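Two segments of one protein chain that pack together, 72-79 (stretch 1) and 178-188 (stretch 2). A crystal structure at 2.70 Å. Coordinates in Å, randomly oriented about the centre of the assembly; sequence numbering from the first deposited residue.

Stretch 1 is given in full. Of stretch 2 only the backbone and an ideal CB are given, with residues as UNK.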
# COMPACT_ATOMS: atom_id res chain seq x y z
N THR D 72 8.39 -12.67 -28.43
CA THR D 72 7.02 -12.83 -27.97
C THR D 72 6.62 -14.30 -27.82
O THR D 72 5.43 -14.61 -27.70
CB THR D 72 6.02 -12.16 -28.92
OG1 THR D 72 5.89 -12.96 -30.10
CG2 THR D 72 6.45 -10.75 -29.29
N ILE D 73 7.60 -15.21 -27.82
CA ILE D 73 7.31 -16.63 -27.69
C ILE D 73 7.80 -17.23 -26.38
O ILE D 73 9.00 -17.25 -26.11
CB ILE D 73 7.94 -17.45 -28.84
CG1 ILE D 73 7.24 -17.15 -30.17
CG2 ILE D 73 7.86 -18.93 -28.53
CD1 ILE D 73 7.79 -17.96 -31.33
N LYS D 74 6.87 -17.73 -25.57
CA LYS D 74 7.23 -18.46 -24.36
C LYS D 74 8.06 -19.71 -24.65
O LYS D 74 7.65 -20.60 -25.40
CB LYS D 74 5.98 -18.86 -23.60
CG LYS D 74 5.27 -17.74 -22.87
CD LYS D 74 3.81 -18.10 -22.69
CE LYS D 74 3.16 -18.11 -24.06
NZ LYS D 74 1.84 -18.75 -24.05
N ALA D 75 9.23 -19.80 -24.04
CA ALA D 75 10.13 -20.90 -24.31
C ALA D 75 10.25 -21.83 -23.13
O ALA D 75 9.89 -21.49 -22.00
CB ALA D 75 11.49 -20.38 -24.68
N GLU D 76 10.79 -23.00 -23.41
CA GLU D 76 10.93 -24.03 -22.40
C GLU D 76 12.38 -24.13 -21.93
O GLU D 76 12.65 -24.54 -20.81
CB GLU D 76 10.46 -25.36 -22.98
CG GLU D 76 10.34 -26.47 -21.97
CD GLU D 76 9.16 -26.29 -21.03
OE1 GLU D 76 8.39 -25.31 -21.20
OE2 GLU D 76 8.99 -27.15 -20.14
N TYR D 77 13.30 -23.75 -22.79
CA TYR D 77 14.72 -23.80 -22.47
C TYR D 77 15.42 -23.00 -23.54
O TYR D 77 15.89 -23.55 -24.51
CB TYR D 77 15.24 -25.25 -22.48
CG TYR D 77 16.44 -25.47 -21.59
CD1 TYR D 77 16.30 -25.59 -20.22
CD2 TYR D 77 17.70 -25.53 -22.12
CE1 TYR D 77 17.39 -25.76 -19.41
CE2 TYR D 77 18.80 -25.71 -21.32
CZ TYR D 77 18.64 -25.82 -19.96
OH TYR D 77 19.74 -26.00 -19.16
N ALA D 78 15.48 -21.69 -23.35
CA ALA D 78 15.94 -20.81 -24.42
C ALA D 78 17.43 -20.43 -24.41
O ALA D 78 18.09 -20.41 -23.37
CB ALA D 78 15.08 -19.54 -24.46
N SER D 79 17.95 -20.09 -25.59
CA SER D 79 19.30 -19.59 -25.72
C SER D 79 19.27 -18.11 -26.11
O SER D 79 18.24 -17.58 -26.49
CB SER D 79 20.02 -20.35 -26.83
OG SER D 79 19.36 -20.09 -28.06
N UNK D 178 26.58 -21.54 -19.00
CA UNK D 178 25.35 -21.42 -18.25
C UNK D 178 24.53 -22.69 -18.47
O UNK D 178 24.21 -23.03 -19.61
CB UNK D 178 24.57 -20.17 -18.67
N UNK D 179 24.19 -23.38 -17.39
CA UNK D 179 23.42 -24.61 -17.48
C UNK D 179 22.34 -24.63 -16.40
O UNK D 179 22.42 -25.41 -15.45
CB UNK D 179 24.33 -25.83 -17.35
N UNK D 180 21.33 -23.77 -16.55
CA UNK D 180 20.23 -23.75 -15.59
C UNK D 180 19.48 -25.07 -15.57
O UNK D 180 19.59 -25.87 -16.49
CB UNK D 180 19.26 -22.61 -15.91
N UNK D 181 18.70 -25.29 -14.51
CA UNK D 181 17.99 -26.54 -14.34
C UNK D 181 16.57 -26.48 -14.82
O UNK D 181 15.99 -27.50 -15.18
CB UNK D 181 18.01 -26.96 -12.87
N UNK D 182 15.98 -25.29 -14.82
CA UNK D 182 14.59 -25.14 -15.20
C UNK D 182 14.32 -23.74 -15.68
O UNK D 182 14.81 -22.76 -15.10
CB UNK D 182 13.67 -25.49 -14.03
N UNK D 183 13.53 -23.63 -16.74
CA UNK D 183 13.02 -22.35 -17.18
C UNK D 183 11.52 -22.46 -17.24
O UNK D 183 11.00 -23.49 -17.68
CB UNK D 183 13.61 -21.94 -18.53
N UNK D 184 10.83 -21.43 -16.78
CA UNK D 184 9.38 -21.37 -16.90
C UNK D 184 8.97 -20.01 -17.40
O UNK D 184 9.23 -19.00 -16.76
CB UNK D 184 8.70 -21.68 -15.56
N UNK D 185 8.31 -19.98 -18.55
CA UNK D 185 7.74 -18.74 -19.03
C UNK D 185 6.24 -18.72 -18.77
O UNK D 185 5.53 -19.67 -19.11
CB UNK D 185 8.03 -18.55 -20.52
N UNK D 186 5.77 -17.64 -18.14
CA UNK D 186 4.35 -17.42 -17.93
C UNK D 186 3.90 -16.21 -18.73
O UNK D 186 4.70 -15.33 -19.03
CB UNK D 186 4.04 -17.23 -16.44
N UNK D 187 2.60 -16.17 -19.07
CA UNK D 187 1.99 -15.18 -19.96
C UNK D 187 1.78 -13.78 -19.36
O UNK D 187 1.52 -12.87 -20.13
CB UNK D 187 0.64 -15.72 -20.43
N UNK D 188 1.87 -13.63 -18.04
CA UNK D 188 1.75 -12.31 -17.39
C UNK D 188 2.67 -12.14 -16.17
O UNK D 188 3.42 -13.04 -15.80
CB UNK D 188 0.30 -12.08 -16.96

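Stretch 1 runs past stretch 2 without regular secondary structure. It offers mainly backbone groups: the amides of Ala75 and Ala78 and the carbonyls of Ala75 and Glu76. Tyr77 and Lys74 add their side chains.

Position 178 has extended backbone angles, and nothing of stretch 1 lies within 5.5 Å of its ideal CB. The residue is Arg178, which makes no contact with stretch 1.

At 179 CA-to-CB points away, and the ideal CB is 4.9 Å from Tyr77 OH. Many residues would fit. The residue is Ala179.

Position 180 points sideways, with its ideal CB 4.7 Å from Tyr77 OH. The important group here is the backbone carbonyl, which any residue would supply. Tyr77 OH donates a hydrogen bond to it, 2.7 Å from OH to the O of 180. That oxygen lies at the edge of the tyrosine ring, near its plane. Aliphatic or small residues would serve. The residue is Leu180, whose end leads away from stretch 1.

Positions 181 and 182 both point away, with no atom of stretch 1 within 5.5 Å of either ideal CB. The chain turns a corner at 181. They are Ser181 and Ser182, and both hydroxyls are hydrogen-bonded elsewhere in the structure.

Position 183 points toward stretch 1. Its ideal CB is 3.6 Å from Glu76 O and 4.5 Å from Tyr77 CA. Beyond it lie the carbonyl of Ala75, which needs a donor, and the amide of Ala78, which needs an acceptor. A side chain carrying both would suit best. Glutamine is a strong candidate; glutamate could serve the amide alone, and lysine or arginine the carbonyl alone. The residue is Gln183, with chi1 and chi2 both t, so the chain is extended. Its OE1 accepts from Ala78 N at 3.2 Å, nearly straight at 178°. Its NE2 donates to Ala75 O at 3.2 Å, a weak bond at 141°. The backbone also takes part through water 1, which accepts from Gln183 N at 2.7 Å and donates to Glu76 O at 2.5 Å.

Position 184 points away and is free of stretch 1 at its ideal CB. Many residues would do. The residue is Leu184.

Position 185 points toward stretch 1, its ideal CB 3.7 Å from Lys74 CB and 3.8 Å from Ala75 O. The amide of Ala75 is the donor to satisfy, so a short acceptor fits: aspartate or asparagine. The residue is Asp185, chi1 m. Its OD2 accepts from Ala75 N at 2.6 Å and 159°. Gln183 NE2 also reaches OD2 at 3.3 Å in a weak bond, linking the two side chains.

Position 186 points away; many residues would suit. It is Leu186.

Position 187 points sideways, its ideal CB 4.6 Å from Lys74 CD. A compact nonpolar residue could pack there, and phi of -75° allows proline. It is Pro187, whose CG lies 4.5 Å from Lys74 CD.

Position 188, out of reach, is Asp188.

Stretch 2 (178-188) RALSSQLDLPD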
# COMPACT_ATOMS: atom_id res chain seq x y z
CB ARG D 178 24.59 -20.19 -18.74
CG ARG D 178 23.19 -20.03 -18.20
CD ARG D 178 22.59 -18.76 -18.77
NE ARG D 178 23.35 -17.60 -18.34
CZ ARG D 178 22.84 -16.58 -17.66
NH1 ARG D 178 21.54 -16.57 -17.35
NH2 ARG D 178 23.63 -15.58 -17.29
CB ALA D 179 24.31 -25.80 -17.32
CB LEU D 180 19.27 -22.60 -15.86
CG LEU D 180 19.55 -21.23 -15.22
CD1 LEU D 180 20.72 -21.27 -14.29
CD2 LEU D 180 19.71 -20.14 -16.27
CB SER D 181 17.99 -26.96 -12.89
OG SER D 181 19.32 -27.17 -12.47
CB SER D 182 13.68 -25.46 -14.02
OG SER D 182 12.37 -24.99 -14.29
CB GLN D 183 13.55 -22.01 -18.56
CG GLN D 183 12.77 -20.93 -19.24
CD GLN D 183 13.48 -20.46 -20.48
OE1 GLN D 183 14.70 -20.43 -20.51
NE2 GLN D 183 12.72 -20.08 -21.50
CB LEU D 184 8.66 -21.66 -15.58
CG LEU D 184 7.15 -21.40 -15.70
CD1 LEU D 184 6.53 -22.22 -16.86
CD2 LEU D 184 6.36 -21.59 -14.38
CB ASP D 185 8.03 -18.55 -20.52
CG ASP D 185 9.49 -18.23 -20.81
OD1 ASP D 185 10.21 -17.78 -19.89
OD2 ASP D 185 9.92 -18.41 -21.97
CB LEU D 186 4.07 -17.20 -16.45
CG LEU D 186 4.44 -18.33 -15.49
CD1 LEU D 186 4.41 -17.83 -14.04
CD2 LEU D 186 3.53 -19.54 -15.68
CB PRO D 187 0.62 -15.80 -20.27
CG PRO D 187 0.64 -17.16 -19.66
CD PRO D 187 1.60 -17.12 -18.56
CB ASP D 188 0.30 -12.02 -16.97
CG ASP D 188 -0.14 -12.85 -15.76
OD1 ASP D 188 0.25 -12.51 -14.61
OD2 ASP D 188 -0.90 -13.83 -15.96
O HOH W 1 12.76 -25.51 -18.53
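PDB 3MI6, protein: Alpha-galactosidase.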